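Local coordinates for multicopper oxidase type 1 (Nitrosomonas europaea, PDB 3G5W), which probably oxidises its substrates as a laccase-like, two-domain blue copper oxidase, binding copper in a mononuclear site and in copper-oxygen clusters, at residues Asp165-Pro175 with His257-Ile268; Asn28-Met39 with Leu305-Gly315. One frame throughout, in Å; residues are numbered along the deposited sequence.

Contact 1. Residues Asp165-Pro175 with His257-Ile268; sequences DYYTINAKSFP and HTTNGDKPDGGI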
loop_
_atom_site.group_PDB
_atom_site.type_symbol
_atom_site.label_atom_id
_atom_site.label_comp_id
_atom_site.label_asym_id
_atom_site.label_seq_id
_atom_site.Cartn_x
_atom_site.Cartn_y
_atom_site.Cartn_z
ATOM N N ASP A 165 -2.595 -7.714 -16.813
ATOM C CA ASP A 165 -1.590 -8.645 -17.322
ATOM C C ASP A 165 -0.346 -8.023 -17.961
ATOM O O ASP A 165 0.572 -8.748 -18.325
ATOM C CB ASP A 165 -2.222 -9.677 -18.277
ATOM C CG ASP A 165 -3.074 -9.046 -19.361
ATOM O OD1 ASP A 165 -3.108 -7.800 -19.497
ATOM O OD2 ASP A 165 -3.725 -9.823 -20.091
ATOM N N TYR A 166 -0.323 -6.697 -18.108
ATOM C CA TYR A 166 0.885 -5.991 -18.557
ATOM C C TYR A 166 1.188 -4.792 -17.666
ATOM O O TYR A 166 0.280 -4.104 -17.201
ATOM C CB TYR A 166 0.811 -5.576 -20.040
ATOM C CG TYR A 166 0.909 -6.757 -20.983
ATOM C CD1 TYR A 166 2.135 -7.124 -21.553
ATOM C CD2 TYR A 166 -0.221 -7.521 -21.288
ATOM C CE1 TYR A 166 2.231 -8.221 -22.406
ATOM C CE2 TYR A 166 -0.139 -8.617 -22.136
ATOM C CZ TYR A 166 1.089 -8.957 -22.695
ATOM O OH TYR A 166 1.168 -10.040 -23.529
ATOM N N TYR A 167 2.480 -4.571 -17.429
ATOM C CA TYR A 167 2.956 -3.543 -16.504
ATOM C C TYR A 167 4.116 -2.806 -17.159
ATOM O O TYR A 167 5.015 -3.432 -17.708
ATOM C CB TYR A 167 3.365 -4.193 -15.171
ATOM C CG TYR A 167 2.277 -5.109 -14.681
ATOM C CD1 TYR A 167 1.204 -4.609 -13.939
ATOM C CD2 TYR A 167 2.268 -6.461 -15.033
ATOM C CE1 TYR A 167 0.164 -5.443 -13.525
ATOM C CE2 TYR A 167 1.234 -7.301 -14.622
ATOM C CZ TYR A 167 0.192 -6.780 -13.865
ATOM O OH TYR A 167 -0.836 -7.595 -13.452
ATOM N N THR A 168 4.085 -1.479 -17.114
ATOM C CA THR A 168 5.030 -0.687 -17.907
ATOM C C THR A 168 5.719 0.438 -17.127
ATOM O O THR A 168 5.168 0.956 -16.160
ATOM C CB THR A 168 4.353 -0.077 -19.176
ATOM O OG1 THR A 168 3.308 0.823 -18.789
ATOM C CG2 THR A 168 3.777 -1.166 -20.107
ATOM N N ILE A 169 6.939 0.772 -17.545
ATOM C CA ILE A 169 7.575 2.058 -17.219
ATOM C C ILE A 169 7.527 2.876 -18.509
ATOM O O ILE A 169 8.053 2.437 -19.539
ATOM C CB ILE A 169 9.064 1.924 -16.802
ATOM C CG1 ILE A 169 9.241 0.949 -15.629
ATOM C CG2 ILE A 169 9.645 3.313 -16.449
ATOM C CD1 ILE A 169 10.707 0.596 -15.317
ATOM N N ASN A 170 6.877 4.039 -18.460
ATOM C CA ASN A 170 6.702 4.896 -19.653
ATOM C C ASN A 170 6.176 4.112 -20.861
ATOM O O ASN A 170 6.687 4.236 -21.985
ATOM C CB ASN A 170 7.993 5.648 -19.987
ATOM C CG ASN A 170 8.466 6.525 -18.834
ATOM O OD1 ASN A 170 7.701 6.819 -17.916
ATOM N ND2 ASN A 170 9.735 6.936 -18.874
ATOM N N ALA A 171 5.167 3.284 -20.595
ATOM C CA ALA A 171 4.446 2.531 -21.631
ATOM C C ALA A 171 5.241 1.435 -22.349
ATOM O O ALA A 171 4.806 0.963 -23.403
ATOM C CB ALA A 171 3.792 3.482 -22.649
ATOM N N LYS A 172 6.385 1.030 -21.788
ATOM C CA LYS A 172 7.067 -0.200 -22.229
ATOM C C LYS A 172 7.280 -1.199 -21.098
ATOM O O LYS A 172 7.541 -0.815 -19.959
ATOM C CB LYS A 172 8.414 0.091 -22.898
ATOM C CG LYS A 172 8.353 1.037 -24.098
ATOM C CD LYS A 172 7.436 0.524 -25.210
ATOM C CE LYS A 172 8.168 -0.323 -26.223
ATOM N NZ LYS A 172 7.572 -0.094 -27.585
ATOM N N SER A 173 7.169 -2.484 -21.423
ATOM C CA SER A 173 7.562 -3.543 -20.499
ATOM C C SER A 173 8.977 -4.018 -20.819
ATOM O O SER A 173 9.409 -3.996 -21.975
ATOM C CB SER A 173 6.600 -4.731 -20.577
ATOM O OG SER A 173 5.249 -4.335 -20.391
ATOM N N PHE A 174 9.698 -4.435 -19.786
ATOM C CA PHE A 174 10.931 -5.175 -19.965
ATOM C C PHE A 174 10.616 -6.406 -20.838
ATOM O O PHE A 174 9.575 -7.045 -20.645
ATOM C CB PHE A 174 11.469 -5.624 -18.606
ATOM C CG PHE A 174 12.833 -6.250 -18.671
ATOM C CD1 PHE A 174 12.976 -7.624 -18.821
ATOM C CD2 PHE A 174 13.975 -5.462 -18.594
ATOM C CE1 PHE A 174 14.244 -8.207 -18.894
ATOM C CE2 PHE A 174 15.239 -6.030 -18.664
ATOM C CZ PHE A 174 15.371 -7.404 -18.815
ATOM N N PRO A 175 11.524 -6.772 -21.765
ATOM C CA PRO A 175 12.859 -6.210 -22.022
ATOM C C PRO A 175 12.935 -5.022 -22.988
ATOM O O PRO A 175 14.013 -4.741 -23.514
ATOM C CB PRO A 175 13.620 -7.408 -22.602
ATOM C CG PRO A 175 12.565 -8.186 -23.338
ATOM C CD PRO A 175 11.241 -7.926 -22.643
ATOM N N HIS A 257 3.987 -8.178 -11.077
ATOM C CA HIS A 257 4.228 -7.032 -11.964
ATOM C C HIS A 257 5.493 -7.191 -12.814
ATOM O O HIS A 257 5.893 -6.255 -13.514
ATOM C CB HIS A 257 4.321 -5.716 -11.170
ATOM C CG HIS A 257 3.041 -5.306 -10.504
ATOM N ND1 HIS A 257 2.963 -4.230 -9.647
ATOM C CD2 HIS A 257 1.795 -5.832 -10.563
ATOM C CE1 HIS A 257 1.720 -4.098 -9.217
ATOM N NE2 HIS A 257 0.990 -5.061 -9.757
ATOM N N THR A 258 6.132 -8.357 -12.731
ATOM C CA THR A 258 7.329 -8.647 -13.534
ATOM C C THR A 258 7.054 -9.740 -14.577
ATOM O O THR A 258 7.960 -10.468 -15.006
ATOM C CB THR A 258 8.537 -9.051 -12.663
ATOM O OG1 THR A 258 8.211 -10.227 -11.910
ATOM C CG2 THR A 258 8.928 -7.922 -11.713
ATOM N N THR A 259 5.796 -9.843 -14.979
ATOM C CA THR A 259 5.397 -10.790 -16.017
ATOM C C THR A 259 4.803 -10.054 -17.221
ATOM O O THR A 259 4.160 -9.006 -17.060
ATOM C CB THR A 259 4.397 -11.850 -15.488
ATOM O OG1 THR A 259 3.287 -11.200 -14.859
ATOM C CG2 THR A 259 5.061 -12.780 -14.474
ATOM N N ASN A 260 5.054 -10.598 -18.416
ATOM C CA ASN A 260 4.401 -10.184 -19.655
ATOM C C ASN A 260 3.370 -11.244 -20.023
ATOM O O ASN A 260 3.733 -12.334 -20.458
ATOM C CB ASN A 260 5.426 -10.055 -20.797
ATOM C CG ASN A 260 6.396 -8.907 -20.597
ATOM O OD1 ASN A 260 6.091 -7.926 -19.913
ATOM N ND2 ASN A 260 7.577 -9.018 -21.207
ATOM N N GLY A 261 2.091 -10.944 -19.826
ATOM C CA GLY A 261 1.054 -11.965 -19.967
ATOM C C GLY A 261 1.336 -13.072 -18.968
ATOM O O GLY A 261 1.454 -12.809 -17.773
ATOM N N ASP A 262 1.479 -14.309 -19.436
ATOM C CA ASP A 262 1.866 -15.380 -18.506
ATOM C C ASP A 262 3.345 -15.810 -18.569
ATOM O O ASP A 262 3.719 -16.864 -18.046
ATOM C CB ASP A 262 0.899 -16.572 -18.567
ATOM C CG ASP A 262 0.841 -17.228 -19.921
ATOM O OD1 ASP A 262 1.589 -16.816 -20.838
ATOM O OD2 ASP A 262 0.028 -18.178 -20.062
ATOM N N LYS A 263 4.180 -14.976 -19.184
ATOM C CA LYS A 263 5.617 -15.230 -19.261
ATOM C C LYS A 263 6.367 -14.441 -18.185
ATOM O O LYS A 263 6.092 -13.260 -17.994
ATOM C CB LYS A 263 6.170 -14.831 -20.635
ATOM C CG LYS A 263 5.602 -15.600 -21.830
ATOM C CD LYS A 263 4.508 -14.812 -22.534
ATOM C CE LYS A 263 5.067 -13.621 -23.332
ATOM N NZ LYS A 263 4.022 -12.572 -23.548
ATOM N N PRO A 264 7.338 -15.083 -17.503
ATOM C CA PRO A 264 8.176 -14.383 -16.525
ATOM C C PRO A 264 9.203 -13.475 -17.203
ATOM O O PRO A 264 9.317 -13.484 -18.433
ATOM C CB PRO A 264 8.897 -15.529 -15.805
ATOM C CG PRO A 264 9.009 -16.591 -16.844
ATOM C CD PRO A 264 7.709 -16.509 -17.614
ATOM N N ASP A 265 9.946 -12.710 -16.400
ATOM C CA ASP A 265 11.029 -11.839 -16.893
ATOM C C ASP A 265 10.512 -10.696 -17.778
ATOM O O ASP A 265 10.993 -10.488 -18.896
ATOM C CB ASP A 265 12.123 -12.654 -17.618
ATOM C CG ASP A 265 12.666 -13.805 -16.776
ATOM O OD1 ASP A 265 12.464 -13.808 -15.543
ATOM O OD2 ASP A 265 13.300 -14.715 -17.351
ATOM N N GLY A 266 9.534 -9.950 -17.270
ATOM C CA GLY A 266 8.975 -8.825 -18.011
ATOM C C GLY A 266 8.505 -7.715 -17.091
ATOM O O GLY A 266 9.033 -7.548 -15.991
ATOM N N GLY A 267 7.508 -6.964 -17.549
ATOM C CA GLY A 267 6.868 -5.934 -16.732
ATOM C C GLY A 267 7.766 -4.781 -16.327
ATOM O O GLY A 267 8.590 -4.304 -17.122
ATOM N N ILE A 268 7.588 -4.334 -15.085
ATOM C CA ILE A 268 8.252 -3.136 -14.557
ATOM C C ILE A 268 9.664 -3.484 -14.065
ATOM O O ILE A 268 9.870 -3.907 -12.924
ATOM C CB ILE A 268 7.374 -2.420 -13.477
ATOM C CG1 ILE A 268 6.093 -1.883 -14.134
ATOM C CG2 ILE A 268 8.139 -1.264 -12.809
ATOM C CD1 ILE A 268 4.976 -1.470 -13.167
HETATM O O HOH W 1 1.137 -10.687 -16.347
HETATM O O HOH W 2 4.182 -6.704 -18.441
#
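With CG of Tyr167 anti to its carbonyl carbon (chi1 -49°) and His257 turned in the same sense, the two rings meet as an offset stack. Their centroids are 4.5 Å apart and their planes at 28°. His257 CD2 lies over the rim of the phenol face, 3.4 Å from Tyr167 CE1, and His257 CA adds a CH-pi contact over that same ring. Asp252 and His198 hold the two imidazole nitrogens by hydrogen bonds. Next to the stack, Ile268 CG1 packs on Tyr167 CB and Ile268 CG2 on Ile169 CG1. Asn260 ND2 gives a nearly straight bond (2.9 Å, 170°) to Phe174 O, in the plane of both amide and carbonyl, while Asn260 OD1 accepts from Gly267 N, which approaches above the carbonyl plane. Phe174 N in turn donates to Gly267 O at 2.9 Å. Gly261 N, bonded to Asp165 O at 3.1 Å, also sits over the Tyr166 ring. One water joins Asp165 O, Thr259 OG1 and Gly261 O. A few amide and water bonds, with the packing of Tyr167 and Ile268, thus tie this loop of the second cupredoxin-like domain to strand 166-169 and Ser173-Phe174 beyond its turn; those at Phe174, Gly267 and Asn260 satisfy buried polar atoms.

Contact 2. Residues Asn28-Met39 with Leu305-Gly315; sequences NGQVPAPLIHVM and LGMHNSKVFKG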
loop_
_atom_site.group_PDB
_atom_site.type_symbol
_atom_site.label_atom_id
_atom_site.label_comp_id
_atom_site.label_asym_id
_atom_site.label_seq_id
_atom_site.Cartn_x
_atom_site.Cartn_y
_atom_site.Cartn_z
ATOM N N ASN A 28 -0.831 14.588 -28.167
ATOM C CA ASN A 28 0.112 14.751 -29.290
ATOM C C ASN A 28 0.558 13.420 -29.900
ATOM O O ASN A 28 1.689 13.289 -30.377
ATOM C CB ASN A 28 1.326 15.613 -28.887
ATOM C CG ASN A 28 1.031 17.108 -28.899
ATOM O OD1 ASN A 28 -0.079 17.542 -29.206
ATOM N ND2 ASN A 28 2.040 17.912 -28.557
ATOM N N GLY A 29 -0.340 12.434 -29.882
ATOM C CA GLY A 29 -0.077 11.115 -30.452
ATOM C C GLY A 29 1.067 10.325 -29.827
ATOM O O GLY A 29 1.625 9.440 -30.472
ATOM N N GLN A 30 1.404 10.632 -28.571
ATOM C CA GLN A 30 2.473 9.933 -27.856
ATOM C C GLN A 30 2.063 9.509 -26.450
ATOM O O GLN A 30 1.228 10.163 -25.820
ATOM C CB GLN A 30 3.752 10.782 -27.791
ATOM C CG GLN A 30 3.642 12.052 -26.973
ATOM C CD GLN A 30 4.985 12.712 -26.774
ATOM O OE1 GLN A 30 5.664 12.480 -25.769
ATOM N NE2 GLN A 30 5.391 13.515 -27.740
ATOM N N VAL A 31 2.655 8.410 -25.975
ATOM C CA VAL A 31 2.422 7.892 -24.610
ATOM C C VAL A 31 3.773 7.447 -24.017
ATOM O O VAL A 31 4.437 6.586 -24.591
ATOM C CB VAL A 31 1.415 6.707 -24.584
ATOM C CG1 VAL A 31 1.095 6.300 -23.135
ATOM C CG2 VAL A 31 0.116 7.059 -25.307
ATOM N N PRO A 32 4.205 8.051 -22.892
ATOM C CA PRO A 32 3.602 9.162 -22.142
ATOM C C PRO A 32 3.450 10.420 -22.987
ATOM O O PRO A 32 4.115 10.564 -24.019
ATOM C CB PRO A 32 4.607 9.422 -21.009
ATOM C CG PRO A 32 5.854 8.718 -21.394
ATOM C CD PRO A 32 5.436 7.563 -22.243
ATOM N N ALA A 33 2.573 11.310 -22.543
ATOM C CA ALA A 33 2.334 12.584 -23.196
ATOM C C ALA A 33 3.590 13.463 -23.126
ATOM O O ALA A 33 4.537 13.132 -22.404
ATOM C CB ALA A 33 1.158 13.279 -22.543
ATOM N N PRO A 34 3.616 14.569 -23.896
ATOM C CA PRO A 34 4.757 15.493 -23.894
ATOM C C PRO A 34 5.185 15.988 -22.508
ATOM O O PRO A 34 4.344 16.289 -21.655
ATOM C CB PRO A 34 4.258 16.655 -24.761
ATOM C CG PRO A 34 3.301 15.984 -25.724
ATOM C CD PRO A 34 2.577 14.991 -24.858
ATOM N N LEU A 35 6.497 16.050 -22.296
ATOM C CA LEU A 35 7.043 16.625 -21.086
ATOM C C LEU A 35 6.761 18.114 -21.067
ATOM O O LEU A 35 7.096 18.832 -22.017
ATOM C CB LEU A 35 8.557 16.385 -21.006
ATOM C CG LEU A 35 9.338 17.206 -19.975
ATOM C CD1 LEU A 35 8.979 16.770 -18.535
ATOM C CD2 LEU A 35 10.831 17.092 -20.242
ATOM N N ILE A 36 6.121 18.570 -19.996
ATOM C CA ILE A 36 5.984 19.995 -19.737
ATOM C C ILE A 36 6.956 20.354 -18.621
ATOM O O ILE A 36 6.834 19.880 -17.485
ATOM C CB ILE A 36 4.526 20.415 -19.380
ATOM C CG1 ILE A 36 3.562 20.045 -20.518
ATOM C CG2 ILE A 36 4.466 21.912 -19.098
ATOM C CD1 ILE A 36 2.092 20.331 -20.215
ATOM N N HIS A 37 7.933 21.186 -18.968
ATOM C CA HIS A 37 9.022 21.514 -18.076
ATOM C C HIS A 37 9.131 23.033 -17.968
ATOM O O HIS A 37 9.557 23.715 -18.915
ATOM C CB HIS A 37 10.309 20.879 -18.602
ATOM C CG HIS A 37 11.469 20.968 -17.657
ATOM N ND1 HIS A 37 11.315 21.142 -16.297
ATOM C CD2 HIS A 37 12.800 20.876 -17.877
ATOM C CE1 HIS A 37 12.505 21.163 -15.724
ATOM N NE2 HIS A 37 13.423 21.007 -16.661
ATOM N N VAL A 38 8.715 23.543 -16.813
ATOM C CA VAL A 38 8.548 24.972 -16.577
ATOM C C VAL A 38 9.131 25.401 -15.231
ATOM O O VAL A 38 9.433 24.561 -14.376
ATOM C CB VAL A 38 7.038 25.406 -16.660
ATOM C CG1 VAL A 38 6.472 25.164 -18.058
ATOM C CG2 VAL A 38 6.186 24.696 -15.606
ATOM N N MET A 39 9.293 26.709 -15.051
ATOM C CA MET A 39 9.771 27.264 -13.791
ATOM C C MET A 39 8.596 27.574 -12.861
ATOM O O MET A 39 7.538 28.011 -13.316
ATOM C CB MET A 39 10.593 28.533 -14.048
ATOM C CG MET A 39 11.211 29.174 -12.802
ATOM S SD MET A 39 12.424 28.133 -11.961
ATOM C CE MET A 39 13.609 27.858 -13.278
ATOM N N LEU A 305 13.576 25.213 -21.076
ATOM C CA LEU A 305 12.240 24.999 -20.525
ATOM C C LEU A 305 11.160 25.151 -21.595
ATOM O O LEU A 305 11.339 25.889 -22.572
ATOM C CB LEU A 305 11.976 25.962 -19.365
ATOM C CG LEU A 305 12.818 25.830 -18.091
ATOM C CD1 LEU A 305 12.512 26.978 -17.134
ATOM C CD2 LEU A 305 12.597 24.488 -17.397
ATOM N N GLY A 306 10.052 24.437 -21.410
ATOM C CA GLY A 306 8.945 24.456 -22.358
ATOM C C GLY A 306 8.321 23.078 -22.479
ATOM O O GLY A 306 8.440 22.264 -21.565
ATOM N N MET A 307 7.656 22.820 -23.601
ATOM C CA MET A 307 7.062 21.509 -23.853
ATOM C C MET A 307 7.924 20.706 -24.812
ATOM O O MET A 307 8.376 21.227 -25.834
ATOM C CB MET A 307 5.640 21.643 -24.413
ATOM C CG MET A 307 4.927 20.298 -24.600
ATOM S SD MET A 307 3.199 20.425 -25.138
ATOM C CE MET A 307 3.461 20.709 -26.874
ATOM N N HIS A 308 8.140 19.436 -24.494
ATOM C CA HIS A 308 8.976 18.582 -25.330
ATOM C C HIS A 308 8.220 17.352 -25.816
ATOM O O HIS A 308 7.865 16.476 -25.023
ATOM C CB HIS A 308 10.266 18.190 -24.590
ATOM C CG HIS A 308 11.095 19.366 -24.179
ATOM N ND1 HIS A 308 11.946 20.014 -25.049
ATOM C CD2 HIS A 308 11.170 20.040 -23.008
ATOM C CE1 HIS A 308 12.524 21.024 -24.425
ATOM N NE2 HIS A 308 12.069 21.063 -23.185
ATOM N N ASN A 309 7.961 17.311 -27.125
ATOM C CA ASN A 309 7.455 16.099 -27.765
ATOM C C ASN A 309 8.620 15.162 -28.008
ATOM O O ASN A 309 9.769 15.600 -28.037
ATOM C CB ASN A 309 6.787 16.420 -29.103
ATOM C CG ASN A 309 5.629 17.371 -28.961
ATOM O OD1 ASN A 309 4.805 17.237 -28.057
ATOM N ND2 ASN A 309 5.562 18.350 -29.851
ATOM N N SER A 310 8.336 13.879 -28.192
ATOM C CA SER A 310 9.397 12.926 -28.487
ATOM C C SER A 310 8.948 11.819 -29.411
ATOM O O SER A 310 7.920 11.193 -29.169
ATOM C CB SER A 310 9.943 12.299 -27.210
ATOM O OG SER A 310 10.902 11.299 -27.546
ATOM N N LYS A 311 9.753 11.562 -30.441
ATOM C CA LYS A 311 9.514 10.458 -31.369
ATOM C C LYS A 311 9.688 9.101 -30.685
ATOM O O LYS A 311 9.180 8.092 -31.167
ATOM C CB LYS A 311 10.435 10.564 -32.592
ATOM C CG LYS A 311 10.152 11.764 -33.500
ATOM C CD LYS A 311 11.093 11.754 -34.710
ATOM C CE LYS A 311 10.962 13.019 -35.555
ATOM N NZ LYS A 311 9.930 12.888 -36.625
ATOM N N VAL A 312 10.406 9.081 -29.564
ATOM C CA VAL A 312 10.562 7.866 -28.759
ATOM C C VAL A 312 9.205 7.331 -28.266
ATOM O O VAL A 312 8.979 6.118 -28.252
ATOM C CB VAL A 312 11.512 8.101 -27.552
ATOM C CG1 VAL A 312 11.596 6.850 -26.653
ATOM C CG2 VAL A 312 12.911 8.525 -28.034
ATOM N N PHE A 313 8.313 8.245 -27.881
ATOM C CA PHE A 313 7.009 7.886 -27.310
ATOM C C PHE A 313 5.841 7.924 -28.305
ATOM O O PHE A 313 4.713 7.556 -27.960
ATOM C CB PHE A 313 6.688 8.789 -26.116
ATOM C CG PHE A 313 7.712 8.739 -25.027
ATOM C CD1 PHE A 313 8.149 7.518 -24.518
ATOM C CD2 PHE A 313 8.228 9.911 -24.491
ATOM C CE1 PHE A 313 9.102 7.464 -23.498
ATOM C CE2 PHE A 313 9.185 9.868 -23.466
ATOM C CZ PHE A 313 9.615 8.637 -22.972
ATOM N N LYS A 314 6.112 8.381 -29.525
ATOM C CA LYS A 314 5.069 8.549 -30.529
ATOM C C LYS A 314 4.551 7.207 -31.037
ATOM O O LYS A 314 5.333 6.301 -31.337
ATOM C CB LYS A 314 5.577 9.402 -31.695
ATOM C CG LYS A 314 4.476 9.847 -32.633
ATOM C CD LYS A 314 4.898 11.027 -33.487
ATOM C CE LYS A 314 3.792 11.404 -34.460
ATOM N NZ LYS A 314 2.589 11.929 -33.742
ATOM N N GLY A 315 3.229 7.087 -31.129
ATOM C CA GLY A 315 2.611 5.884 -31.673
ATOM C C GLY A 315 2.237 6.063 -33.135
ATOM O O GLY A 315 2.728 6.984 -33.805
HETATM O O HOH W 3 0.969 9.346 -33.338
#
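This is an antiparallel edge-strand pairing continued by a second, loop-to-loop bridge: strand 306-308, near the C terminus, runs along strand 35-39 at the outer edge of a sheet in the first domain. The strand axes approach to 4.7 Å at 159°. Backbone bonds flank the non-hydrogen-bonded pair Ile36-Met307, among them His308 N to Leu35 O (2.8 Å) and His37 N to Gly306 O (2.9 Å). Leu305 CD2 stands over the centre of the His37 imidazole in a CH-pi contact, 3.5 Å from the centroid and 3° off the normal; His37 ND1 is bonded to Ile122 O. Such a mixed sheet fits the Greek-key beta sandwich of cupredoxins, here with an outer strand supplied from late in the chain. Beyond the strands the register shifts by one, and Asn28 ND2 donates to Asn309 OD1 (2.9 Å), the amide planes being 67° apart. Phe313, with CG anti to its carbonyl carbon, receives Pro32 CG over its ring centre (3.8 Å) while Val312 CG1 lies on the opposite face. With an alanine here, Pro32 would probably lose the ring it packs on and Tyr297 its edge-to-face partner. Val31 N bonds Phe313 O, and Gly315 N bonds Gly29 O at 2.9 Å.

In the fold
Contact 1 is nested along the chain inside the long loop that contact 2 closes, and their centres lie 23 Å apart. They meet directly where the turn after strand 166-169 packs on Val31-Pro32 and Phe313 of contact 2: Asn170 O is 3.6 Å from Pro32 CD, Ala171 CB 3.7 Å from Val31 O, and Asn170 CB 4.1 Å from Phe313 CE1. The second domain therefore abuts the first at the proline-phenylalanine pair of contact 2. Neither contact holds a copper ligand. The side chain of Val31 is about 7 Å from that of Met117, a ligand of the mononuclear copper, and about 12 Å from the copper ion; that of Asp265 is about 11 Å from a Cu-O-Cu linkage.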